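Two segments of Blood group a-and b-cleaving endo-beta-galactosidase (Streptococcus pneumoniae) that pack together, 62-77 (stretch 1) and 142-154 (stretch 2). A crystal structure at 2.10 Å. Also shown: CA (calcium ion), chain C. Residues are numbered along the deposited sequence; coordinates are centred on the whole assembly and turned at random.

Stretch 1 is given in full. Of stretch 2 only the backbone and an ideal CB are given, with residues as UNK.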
# COMPACT_ATOMS: atom_id res chain seq x y z
N GLY A 62 -7.23 5.52 -27.13
CA GLY A 62 -8.04 6.07 -28.21
C GLY A 62 -9.05 5.08 -28.74
O GLY A 62 -8.69 3.99 -29.19
N THR A 63 -10.33 5.45 -28.69
CA THR A 63 -11.41 4.58 -29.13
C THR A 63 -12.41 5.31 -30.03
O THR A 63 -12.30 6.52 -30.24
CB THR A 63 -12.15 3.93 -27.92
OG1 THR A 63 -13.03 2.90 -28.38
CG2 THR A 63 -12.95 4.97 -27.12
N VAL A 64 -13.37 4.56 -30.56
CA VAL A 64 -14.57 5.12 -31.18
C VAL A 64 -15.76 4.72 -30.30
O VAL A 64 -15.92 3.55 -29.94
CB VAL A 64 -14.77 4.62 -32.63
CG1 VAL A 64 -16.13 5.04 -33.18
CG2 VAL A 64 -13.66 5.15 -33.53
N ALA A 65 -16.58 5.71 -29.95
CA ALA A 65 -17.74 5.48 -29.09
C ALA A 65 -18.78 4.57 -29.75
O ALA A 65 -18.90 4.52 -30.97
CB ALA A 65 -18.37 6.82 -28.70
N ASP A 66 -19.51 3.83 -28.91
CA ASP A 66 -20.61 2.99 -29.38
C ASP A 66 -21.80 3.17 -28.42
O ASP A 66 -22.04 4.28 -27.95
CB ASP A 66 -20.19 1.53 -29.49
CG ASP A 66 -20.87 0.80 -30.65
OD1 ASP A 66 -21.69 1.42 -31.35
OD2 ASP A 66 -20.57 -0.39 -30.86
N SER A 67 -22.52 2.09 -28.12
CA SER A 67 -23.69 2.20 -27.23
C SER A 67 -23.75 1.14 -26.11
O SER A 67 -24.73 0.41 -26.02
CB SER A 67 -24.98 2.19 -28.05
OG SER A 67 -25.14 3.42 -28.75
N PRO A 68 -22.72 1.08 -25.24
CA PRO A 68 -21.49 1.86 -25.27
C PRO A 68 -20.28 1.10 -25.83
O PRO A 68 -20.32 -0.12 -25.98
CB PRO A 68 -21.25 2.16 -23.79
CG PRO A 68 -21.88 0.99 -23.05
CD PRO A 68 -22.85 0.31 -23.99
N SER A 69 -19.23 1.85 -26.16
CA SER A 69 -17.89 1.29 -26.31
C SER A 69 -17.34 1.12 -24.90
O SER A 69 -17.44 2.03 -24.08
CB SER A 69 -17.00 2.24 -27.12
OG SER A 69 -15.63 2.07 -26.81
N VAL A 70 -16.78 -0.06 -24.61
CA VAL A 70 -16.31 -0.38 -23.26
C VAL A 70 -14.87 -0.92 -23.28
O VAL A 70 -14.56 -1.87 -23.99
CB VAL A 70 -17.25 -1.40 -22.54
CG1 VAL A 70 -16.65 -1.87 -21.22
CG2 VAL A 70 -18.63 -0.80 -22.31
N ILE A 71 -14.01 -0.30 -22.47
CA ILE A 71 -12.65 -0.79 -22.25
C ILE A 71 -12.46 -1.03 -20.75
O ILE A 71 -12.52 -0.09 -19.94
CB ILE A 71 -11.59 0.19 -22.81
CG1 ILE A 71 -11.88 0.52 -24.28
CG2 ILE A 71 -10.19 -0.41 -22.68
CD1 ILE A 71 -11.53 1.93 -24.68
N SER A 72 -12.24 -2.29 -20.39
CA SER A 72 -12.17 -2.70 -18.99
C SER A 72 -10.79 -3.22 -18.59
O SER A 72 -10.09 -3.83 -19.40
CB SER A 72 -13.22 -3.77 -18.70
OG SER A 72 -14.52 -3.29 -18.97
N TYR A 73 -10.43 -2.98 -17.33
CA TYR A 73 -9.16 -3.46 -16.77
C TYR A 73 -9.39 -4.16 -15.44
O TYR A 73 -10.18 -3.70 -14.60
CB TYR A 73 -8.18 -2.30 -16.59
CG TYR A 73 -7.74 -1.63 -17.87
CD1 TYR A 73 -8.51 -0.62 -18.46
CD2 TYR A 73 -6.55 -2.00 -18.50
CE1 TYR A 73 -8.12 -0.01 -19.64
CE2 TYR A 73 -6.15 -1.39 -19.68
CZ TYR A 73 -6.94 -0.39 -20.25
OH TYR A 73 -6.55 0.22 -21.41
N ASP A 74 -8.68 -5.27 -15.24
CA ASP A 74 -8.70 -5.99 -13.98
C ASP A 74 -7.71 -5.33 -13.03
O ASP A 74 -6.50 -5.33 -13.28
CB ASP A 74 -8.36 -7.47 -14.18
CG ASP A 74 -8.34 -8.27 -12.88
OD1 ASP A 74 -8.85 -7.78 -11.84
OD2 ASP A 74 -7.82 -9.41 -12.89
N ILE A 75 -8.23 -4.77 -11.94
CA ILE A 75 -7.39 -4.10 -10.95
C ILE A 75 -7.44 -4.80 -9.58
O ILE A 75 -7.12 -4.19 -8.55
CB ILE A 75 -7.72 -2.58 -10.83
CG1 ILE A 75 -9.20 -2.36 -10.48
CG2 ILE A 75 -7.34 -1.86 -12.13
CD1 ILE A 75 -9.52 -0.96 -9.98
N SER A 76 -7.81 -6.09 -9.59
CA SER A 76 -7.91 -6.90 -8.37
C SER A 76 -6.58 -6.97 -7.61
O SER A 76 -5.54 -7.24 -8.21
CB SER A 76 -8.38 -8.32 -8.69
OG SER A 76 -9.68 -8.31 -9.24
N GLY A 77 -6.64 -6.70 -6.31
CA GLY A 77 -5.46 -6.78 -5.43
C GLY A 77 -4.32 -5.83 -5.74
O GLY A 77 -3.25 -5.90 -5.12
N UNK A 142 -11.31 -2.42 -2.23
CA UNK A 142 -11.76 -3.73 -2.68
C UNK A 142 -11.94 -3.88 -4.20
O UNK A 142 -12.23 -4.98 -4.68
CB UNK A 142 -13.09 -4.05 -1.99
N UNK A 143 -11.77 -2.79 -4.94
CA UNK A 143 -12.11 -2.73 -6.37
C UNK A 143 -11.44 -3.80 -7.24
O UNK A 143 -10.26 -4.10 -7.07
CB UNK A 143 -11.73 -1.35 -6.91
N UNK A 144 -12.22 -4.36 -8.17
CA UNK A 144 -11.76 -5.44 -9.03
C UNK A 144 -11.72 -5.06 -10.52
O UNK A 144 -10.84 -5.51 -11.25
CB UNK A 144 -12.66 -6.66 -8.84
N UNK A 145 -12.67 -4.22 -10.94
CA UNK A 145 -12.84 -3.91 -12.36
C UNK A 145 -13.17 -2.44 -12.59
O UNK A 145 -14.11 -1.90 -12.01
CB UNK A 145 -13.94 -4.79 -12.96
N UNK A 146 -12.37 -1.79 -13.44
CA UNK A 146 -12.65 -0.42 -13.87
C UNK A 146 -12.98 -0.39 -15.36
O UNK A 146 -12.29 -1.03 -16.17
CB UNK A 146 -11.46 0.49 -13.57
N UNK A 147 -14.03 0.34 -15.72
CA UNK A 147 -14.53 0.39 -17.09
C UNK A 147 -14.59 1.80 -17.66
O UNK A 147 -15.13 2.71 -17.03
CB UNK A 147 -15.92 -0.24 -17.15
N UNK A 148 -14.02 1.95 -18.85
CA UNK A 148 -14.07 3.19 -19.61
C UNK A 148 -15.18 3.09 -20.66
O UNK A 148 -15.07 2.30 -21.61
CB UNK A 148 -12.72 3.48 -20.27
N UNK A 149 -16.24 3.87 -20.48
CA UNK A 149 -17.43 3.77 -21.31
C UNK A 149 -17.68 5.05 -22.10
O UNK A 149 -17.59 6.15 -21.55
CB UNK A 149 -18.65 3.44 -20.44
N UNK A 150 -18.00 4.91 -23.38
CA UNK A 150 -18.33 6.05 -24.23
C UNK A 150 -19.57 5.80 -25.08
O UNK A 150 -19.68 4.77 -25.74
CB UNK A 150 -17.14 6.39 -25.14
N UNK A 151 -20.49 6.75 -25.04
CA UNK A 151 -21.79 6.62 -25.70
C UNK A 151 -21.88 7.50 -26.95
O UNK A 151 -21.82 8.73 -26.86
CB UNK A 151 -22.91 6.98 -24.73
N UNK A 152 -22.01 6.85 -28.10
CA UNK A 152 -21.98 7.51 -29.41
C UNK A 152 -23.25 8.28 -29.75
O UNK A 152 -23.20 9.24 -30.52
CB UNK A 152 -21.73 6.47 -30.50
N UNK A 153 -24.38 7.84 -29.21
CA UNK A 153 -25.66 8.44 -29.56
C UNK A 153 -26.17 7.95 -30.90
O UNK A 153 -26.09 6.76 -31.20
CB UNK A 153 -25.54 9.97 -29.58
N UNK A 154 -26.69 8.87 -31.71
CA UNK A 154 -27.33 8.52 -32.98
C UNK A 154 -26.40 7.83 -33.97
O UNK A 154 -26.79 6.84 -34.60
CB UNK A 154 -27.90 9.78 -33.63
CA CA C . -22.09 10.24 -32.25

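Strand 69-74 runs antiparallel to the central part of stretch 2, so each CB inherits a face from its partner. Position 142 points away from stretch 1; many residues would serve, and N142 is found. At 143 the CB lies 3.8 Å from I75 CD1, which asks for something small and apolar. A143 supplies just a methyl.

Position 144 points away overall, yet its CB sits 3.4 Å from S76 OG, beside the loop residue S76, with the carboxylate of D74 at the end of the strand close by. A long, flexible or polar chain suits. K144 passes its CG 3.4 Å from S76 OG, while its backbone O accepts from I75 N at 2.8 Å. Position 145 shares a face with S72 and D74, where a polar chain fits; K145 extends with all four chi angles t, and a water links S72 OG to its NZ, weakly on the lysine side.

At 146 the face changes to that of I71 and Y73, and I75 CD1 lies 4.3 Å from the ideal CB. Branched aliphatics are natural here. I146 sets its CG2 4.0 Å from Y73 CB and 4.1 Å from I75 CG2.

Position 147 pairs closely with S72, whose OG lies 3.8 Å from the ideal CB: a small side chain able to donate or accept is favoured. S147 takes rotamer m, and its OG hydrogen-bonds S72 OG at 2.7 Å.

Position 148 is again on the I71 face, in a pair closed by two backbone hydrogen bonds; aliphatics would suit. L148 brings its CB 4.3 Å from I71 CB. At 149, V70 and P68 offer apolar surface, which an aliphatic or a long chain with a methylene stem could cover. K149 does the latter, CG lying 4.0 Å from V70 CG2.

Position 150 faces A65, T63 and S69, its ideal CB only 3.8 Å from A65 CB, so a small residue is indicated. S150 fits, with OG 3.6 Å from A65 CB; a water joins that OG to S69 O.

At 151 CA-to-CB points away, but a large side chain could turn back to P68. F151 does so: P68 CB lies 3.6 Å from the centroid of the F151 ring, over its face, a CH-pi contact. The CB of 152 points into A65 O and D66 O, at 3.5 and 3.4 Å, favouring a small residue. A152 complies; its N donates to D66 O at 2.6 Å, and its O binds the calcium at 2.3 Å.

Positive phi at 153 favours glycine, and G153 is present. Position 154 points away; E154 makes no contact.

Stretch 2 142-154: NAKKISLKSFAGE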
# COMPACT_ATOMS: atom_id res chain seq x y z
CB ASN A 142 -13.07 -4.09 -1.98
CG ASN A 142 -13.97 -2.87 -1.78
OD1 ASN A 142 -13.86 -2.17 -0.77
ND2 ASN A 142 -14.85 -2.61 -2.74
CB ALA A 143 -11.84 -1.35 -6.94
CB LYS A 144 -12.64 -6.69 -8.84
CG LYS A 144 -12.42 -7.40 -7.50
CD LYS A 144 -13.48 -8.47 -7.26
CE LYS A 144 -13.22 -9.24 -5.97
NZ LYS A 144 -13.25 -8.36 -4.76
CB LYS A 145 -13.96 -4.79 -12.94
CG LYS A 145 -14.07 -4.78 -14.45
CD LYS A 145 -15.32 -5.52 -14.89
CE LYS A 145 -15.27 -5.87 -16.36
NZ LYS A 145 -16.41 -6.76 -16.74
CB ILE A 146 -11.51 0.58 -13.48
CG1 ILE A 146 -11.95 2.03 -13.74
CG2 ILE A 146 -10.19 0.23 -14.19
CD1 ILE A 146 -11.09 3.09 -13.06
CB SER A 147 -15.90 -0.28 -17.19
OG SER A 147 -15.77 -1.69 -17.19
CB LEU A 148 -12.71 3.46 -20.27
CG LEU A 148 -11.59 4.15 -19.48
CD1 LEU A 148 -11.32 3.52 -18.11
CD2 LEU A 148 -10.31 4.17 -20.31
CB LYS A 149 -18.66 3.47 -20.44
CG LYS A 149 -18.56 2.17 -19.64
CD LYS A 149 -19.62 2.11 -18.53
CE LYS A 149 -21.00 1.74 -19.06
NZ LYS A 149 -22.04 1.82 -18.00
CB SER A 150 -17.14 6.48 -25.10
OG SER A 150 -16.63 5.40 -25.86
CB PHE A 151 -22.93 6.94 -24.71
CG PHE A 151 -23.09 5.91 -23.61
CD1 PHE A 151 -22.32 5.99 -22.45
CD2 PHE A 151 -24.01 4.87 -23.74
CE1 PHE A 151 -22.47 5.05 -21.42
CE2 PHE A 151 -24.16 3.92 -22.72
CZ PHE A 151 -23.39 4.01 -21.56
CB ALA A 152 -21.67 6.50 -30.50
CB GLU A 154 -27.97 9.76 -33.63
CG GLU A 154 -29.20 10.28 -32.92
CD GLU A 154 -29.90 11.39 -33.68
OE1 GLU A 154 -30.33 11.15 -34.83
OE2 GLU A 154 -30.02 12.50 -33.12
O HOH W 1 -24.82 5.71 -27.36
O HOH W 2 -14.94 3.63 -24.31
O HOH W 3 -16.26 -5.24 -19.53
O HOH W 4 -9.00 -5.67 -5.19
O HOH W 5 -24.15 10.97 -32.83
O HOH W 6 -21.47 11.14 -34.37
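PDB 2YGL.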